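Local coordinates for protein Crov588 (Cafeteriavirus, PDB 6NYR) that is of unknown function but folds as a circular leucine-rich repeat solenoid built largely of FNIP repeats, which may serve as a scaffold for binding other proteins, at residues A[86-98]-A[104-118]. Residues are numbered along the deposited sequence; the frame is centred on the assembly and turned at random.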
# COMPACT_ATOMS: atom_id res chain seq x y z
N ASN A 86 -29.94 7.97 12.91
CA ASN A 86 -30.33 8.58 14.17
C ASN A 86 -30.75 7.50 15.15
O ASN A 86 -30.92 6.33 14.79
CB ASN A 86 -31.47 9.59 13.95
CG ASN A 86 -31.55 10.63 15.05
OD1 ASN A 86 -30.98 10.46 16.13
ND2 ASN A 86 -32.26 11.72 14.78
N HIS A 87 -30.94 7.89 16.41
CA HIS A 87 -31.48 6.99 17.42
C HIS A 87 -32.43 7.75 18.33
O HIS A 87 -32.23 8.93 18.64
CB HIS A 87 -30.39 6.35 18.30
CG HIS A 87 -29.39 5.53 17.53
ND1 HIS A 87 -29.69 4.30 17.00
CD2 HIS A 87 -28.09 5.77 17.23
CE1 HIS A 87 -28.62 3.82 16.39
NE2 HIS A 87 -27.64 4.69 16.51
N SER A 88 -33.48 7.05 18.77
CA SER A 88 -34.23 7.44 19.95
C SER A 88 -33.66 6.68 21.15
O SER A 88 -33.01 5.64 21.00
CB SER A 88 -35.72 7.13 19.80
OG SER A 88 -35.99 5.78 20.10
N LEU A 89 -33.89 7.21 22.35
CA LEU A 89 -33.41 6.52 23.55
C LEU A 89 -34.10 5.17 23.73
O LEU A 89 -33.47 4.23 24.23
CB LEU A 89 -33.61 7.40 24.78
CG LEU A 89 -32.97 8.79 24.66
CD1 LEU A 89 -33.38 9.68 25.82
CD2 LEU A 89 -31.46 8.67 24.56
N GLU A 90 -35.37 5.07 23.35
CA GLU A 90 -36.03 3.77 23.29
C GLU A 90 -35.22 2.79 22.46
O GLU A 90 -34.96 1.66 22.89
CB GLU A 90 -37.44 3.92 22.71
CG GLU A 90 -38.14 2.59 22.45
CD GLU A 90 -39.65 2.70 22.46
OE1 GLU A 90 -40.21 3.16 23.48
OE2 GLU A 90 -40.28 2.31 21.45
N GLU A 91 -34.83 3.19 21.25
CA GLU A 91 -34.02 2.31 20.40
C GLU A 91 -32.80 1.79 21.14
O GLU A 91 -32.48 0.59 21.10
CB GLU A 91 -33.60 3.05 19.12
CG GLU A 91 -32.60 2.27 18.29
CD GLU A 91 -32.60 2.67 16.82
OE1 GLU A 91 -33.60 3.28 16.36
OE2 GLU A 91 -31.61 2.38 16.13
N LEU A 92 -32.08 2.68 21.83
CA LEU A 92 -30.86 2.27 22.53
C LEU A 92 -31.19 1.32 23.68
O LEU A 92 -30.46 0.37 23.94
CB LEU A 92 -30.11 3.49 23.04
CG LEU A 92 -29.72 4.52 21.98
CD1 LEU A 92 -28.88 5.63 22.62
CD2 LEU A 92 -28.98 3.86 20.83
N GLN A 93 -32.30 1.59 24.37
CA GLN A 93 -32.75 0.72 25.45
C GLN A 93 -33.16 -0.65 24.93
O GLN A 93 -33.12 -1.64 25.67
CB GLN A 93 -33.92 1.41 26.16
CG GLN A 93 -34.10 1.10 27.62
CD GLN A 93 -34.92 2.19 28.30
OE1 GLN A 93 -35.14 3.26 27.74
NE2 GLN A 93 -35.37 1.91 29.52
N ASN A 94 -33.55 -0.73 23.66
CA ASN A 94 -33.93 -1.99 23.03
C ASN A 94 -32.75 -2.72 22.40
O ASN A 94 -32.95 -3.82 21.87
CB ASN A 94 -35.01 -1.74 21.98
CG ASN A 94 -36.35 -1.40 22.59
OD1 ASN A 94 -36.61 -1.71 23.75
ND2 ASN A 94 -37.21 -0.75 21.81
N LEU A 95 -31.55 -2.16 22.43
CA LEU A 95 -30.38 -2.89 21.99
C LEU A 95 -30.24 -4.18 22.81
O LEU A 95 -30.56 -4.21 24.00
CB LEU A 95 -29.11 -2.05 22.14
CG LEU A 95 -28.96 -0.86 21.19
CD1 LEU A 95 -27.75 -0.02 21.58
CD2 LEU A 95 -28.85 -1.31 19.74
N PRO A 96 -29.78 -5.26 22.18
CA PRO A 96 -29.70 -6.54 22.90
C PRO A 96 -28.59 -6.54 23.95
O PRO A 96 -27.53 -5.94 23.78
CB PRO A 96 -29.41 -7.56 21.79
CG PRO A 96 -28.70 -6.76 20.73
CD PRO A 96 -29.30 -5.37 20.79
N LYS A 97 -28.87 -7.24 25.05
CA LYS A 97 -27.92 -7.32 26.16
C LYS A 97 -26.67 -8.13 25.81
O LYS A 97 -25.75 -8.19 26.64
CB LYS A 97 -28.60 -7.93 27.39
CG LYS A 97 -29.70 -7.06 27.99
CD LYS A 97 -29.23 -5.64 28.32
CE LYS A 97 -29.41 -4.70 27.13
NZ LYS A 97 -29.65 -3.28 27.55
N SER A 98 -26.63 -8.77 24.65
CA SER A 98 -25.41 -9.43 24.20
C SER A 98 -24.39 -8.45 23.64
O SER A 98 -23.23 -8.83 23.47
CB SER A 98 -25.74 -10.48 23.13
OG SER A 98 -26.37 -9.89 22.01
N LEU A 104 -22.49 4.47 17.61
CA LEU A 104 -23.77 5.13 17.39
C LEU A 104 -23.78 5.85 16.04
O LEU A 104 -22.74 6.21 15.48
CB LEU A 104 -24.04 6.13 18.50
CG LEU A 104 -24.14 5.53 19.91
CD1 LEU A 104 -24.13 6.62 20.96
CD2 LEU A 104 -25.40 4.68 20.02
N GLY A 105 -24.99 6.03 15.51
CA GLY A 105 -25.14 6.84 14.31
C GLY A 105 -24.69 8.27 14.54
O GLY A 105 -24.68 8.78 15.67
N ASP A 106 -24.30 8.94 13.45
CA ASP A 106 -23.72 10.27 13.56
C ASP A 106 -24.76 11.36 13.77
O ASP A 106 -24.38 12.46 14.19
CB ASP A 106 -22.91 10.57 12.29
CG ASP A 106 -21.66 9.71 12.19
OD1 ASP A 106 -21.08 9.36 13.23
OD2 ASP A 106 -21.27 9.37 11.05
N VAL A 107 -26.03 11.10 13.50
CA VAL A 107 -27.05 12.11 13.79
C VAL A 107 -27.36 12.17 15.28
O VAL A 107 -27.66 13.25 15.81
CB VAL A 107 -28.34 11.83 12.99
CG1 VAL A 107 -29.42 12.84 13.37
CG2 VAL A 107 -28.07 11.87 11.50
N PHE A 108 -27.28 11.04 15.98
CA PHE A 108 -27.72 10.99 17.37
C PHE A 108 -27.07 12.09 18.19
O PHE A 108 -25.85 12.26 18.17
CB PHE A 108 -27.39 9.63 17.97
CG PHE A 108 -27.86 9.48 19.39
CD1 PHE A 108 -29.21 9.36 19.68
CD2 PHE A 108 -26.95 9.47 20.43
CE1 PHE A 108 -29.64 9.22 20.97
CE2 PHE A 108 -27.38 9.33 21.74
CZ PHE A 108 -28.73 9.21 22.01
N ASN A 109 -27.89 12.81 18.94
CA ASN A 109 -27.41 13.93 19.73
C ASN A 109 -28.41 14.25 20.83
O ASN A 109 -28.90 15.38 20.93
CB ASN A 109 -27.16 15.15 18.84
CG ASN A 109 -26.47 16.27 19.58
OD1 ASN A 109 -25.85 16.04 20.62
ND2 ASN A 109 -26.59 17.48 19.07
N GLN A 110 -28.72 13.26 21.66
CA GLN A 110 -29.61 13.42 22.80
C GLN A 110 -28.91 12.90 24.05
O GLN A 110 -28.08 11.98 23.98
CB GLN A 110 -30.93 12.68 22.62
CG GLN A 110 -31.78 13.16 21.48
CD GLN A 110 -32.90 12.19 21.16
OE1 GLN A 110 -33.77 11.94 22.00
NE2 GLN A 110 -32.88 11.64 19.96
N GLU A 111 -29.25 13.48 25.19
CA GLU A 111 -28.60 13.11 26.45
C GLU A 111 -28.93 11.67 26.80
O GLU A 111 -30.11 11.31 26.93
CB GLU A 111 -29.03 14.07 27.55
CG GLU A 111 -28.35 13.84 28.87
CD GLU A 111 -28.47 15.04 29.80
OE1 GLU A 111 -28.71 16.16 29.30
OE2 GLU A 111 -28.30 14.86 31.03
N ILE A 112 -27.90 10.84 26.93
CA ILE A 112 -28.06 9.46 27.38
C ILE A 112 -28.00 9.46 28.91
O ILE A 112 -27.03 9.93 29.50
CB ILE A 112 -26.98 8.54 26.80
CG1 ILE A 112 -27.10 8.47 25.28
CG2 ILE A 112 -27.07 7.15 27.43
CD1 ILE A 112 -25.97 7.70 24.62
N VAL A 113 -29.04 8.91 29.54
CA VAL A 113 -29.09 8.84 30.99
C VAL A 113 -28.82 7.42 31.48
O VAL A 113 -28.50 6.53 30.69
CB VAL A 113 -30.44 9.35 31.53
CG1 VAL A 113 -30.55 10.86 31.35
CG2 VAL A 113 -31.60 8.66 30.81
N GLU A 114 -28.92 7.22 32.79
CA GLU A 114 -28.59 5.94 33.40
C GLU A 114 -29.45 4.81 32.85
O GLU A 114 -30.62 5.00 32.51
CB GLU A 114 -28.77 6.04 34.92
CG GLU A 114 -28.34 4.82 35.70
CD GLU A 114 -28.33 5.07 37.20
OE1 GLU A 114 -28.66 6.20 37.62
OE2 GLU A 114 -28.00 4.13 37.96
N ASN A 115 -28.85 3.63 32.76
CA ASN A 115 -29.56 2.40 32.41
C ASN A 115 -30.17 2.48 31.01
O ASN A 115 -31.31 2.07 30.79
CB ASN A 115 -30.64 2.06 33.44
CG ASN A 115 -30.06 1.59 34.75
OD1 ASN A 115 -30.30 2.20 35.80
ND2 ASN A 115 -29.31 0.50 34.71
N VAL A 116 -29.41 3.00 30.06
CA VAL A 116 -29.80 3.01 28.65
C VAL A 116 -28.86 2.15 27.81
O VAL A 116 -29.29 1.18 27.18
CB VAL A 116 -29.88 4.46 28.11
CG1 VAL A 116 -30.32 4.45 26.65
CG2 VAL A 116 -30.84 5.29 28.95
N LEU A 117 -27.57 2.48 27.79
CA LEU A 117 -26.61 1.71 27.01
C LEU A 117 -26.51 0.28 27.57
O LEU A 117 -26.59 0.08 28.79
CB LEU A 117 -25.25 2.38 27.04
CG LEU A 117 -24.82 3.31 25.90
CD1 LEU A 117 -25.87 3.50 24.83
CD2 LEU A 117 -24.38 4.67 26.47
N PRO A 118 -26.31 -0.71 26.71
CA PRO A 118 -26.16 -2.10 27.19
C PRO A 118 -25.12 -2.21 28.29
O PRO A 118 -24.01 -1.69 28.18
CB PRO A 118 -25.75 -2.86 25.93
CG PRO A 118 -26.36 -2.08 24.79
CD PRO A 118 -26.31 -0.62 25.23
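H87 makes the polar link between 86-98 and 104-118: its NE2 accepts the backbone N-H of G105 at 3.1 Å, nearly straight (170°) and close to the ring plane. That bond needs an unprotonated NE2, consistent with the proton sitting on ND1, which gives a weak bond to E91 OE2, from within helix 89-93; E91 also forms a salt bridge with K85. Partners at both nitrogens, one strong and one weak, help to fix the rotation of the imidazole. Its edge points at the face of F108 in an offset edge-to-face pair, centroids 5.9 Å apart, while H87 CB lies 3.5 Å from F108 CD1. Y81, just after strand 78-80, adds a further edge-to-face partner for H87.

The tight part of the contact continues through L92. With CG anti to the carbonyl carbon (chi1 -57°), the side chain is directed at 104-118, where CD1 reaches F108 CZ at 3.6 Å and CD2 meets L104 CD2; CD2 also lies over one face of the H87 ring, toward its rim. L92 CB rests on V116 CG1 at 3.7 Å. L89 CD2 comes in at the edge of the F108 ring, 3.8 Å from CZ, and L95 CB packs on P118 CG.

Toward solvent the fit slackens. Q93 and N115 are exposed and only loosely approach each other, and the bent chain of K97 brings NZ to 3.7 Å from P118 CA. At the other end N86 lays its amide against V107, ND2 lying 3.4 Å from CG1.

Irregular outer segments that follow short parallel strands, here 78-80 and 101-103, and pack on one another through leucines, F108 and P118 are the build of a leucine-rich repeat solenoid, in this protein closed almost into a ring; 86-98 differs locally in carrying the short helix, N-capped by S88.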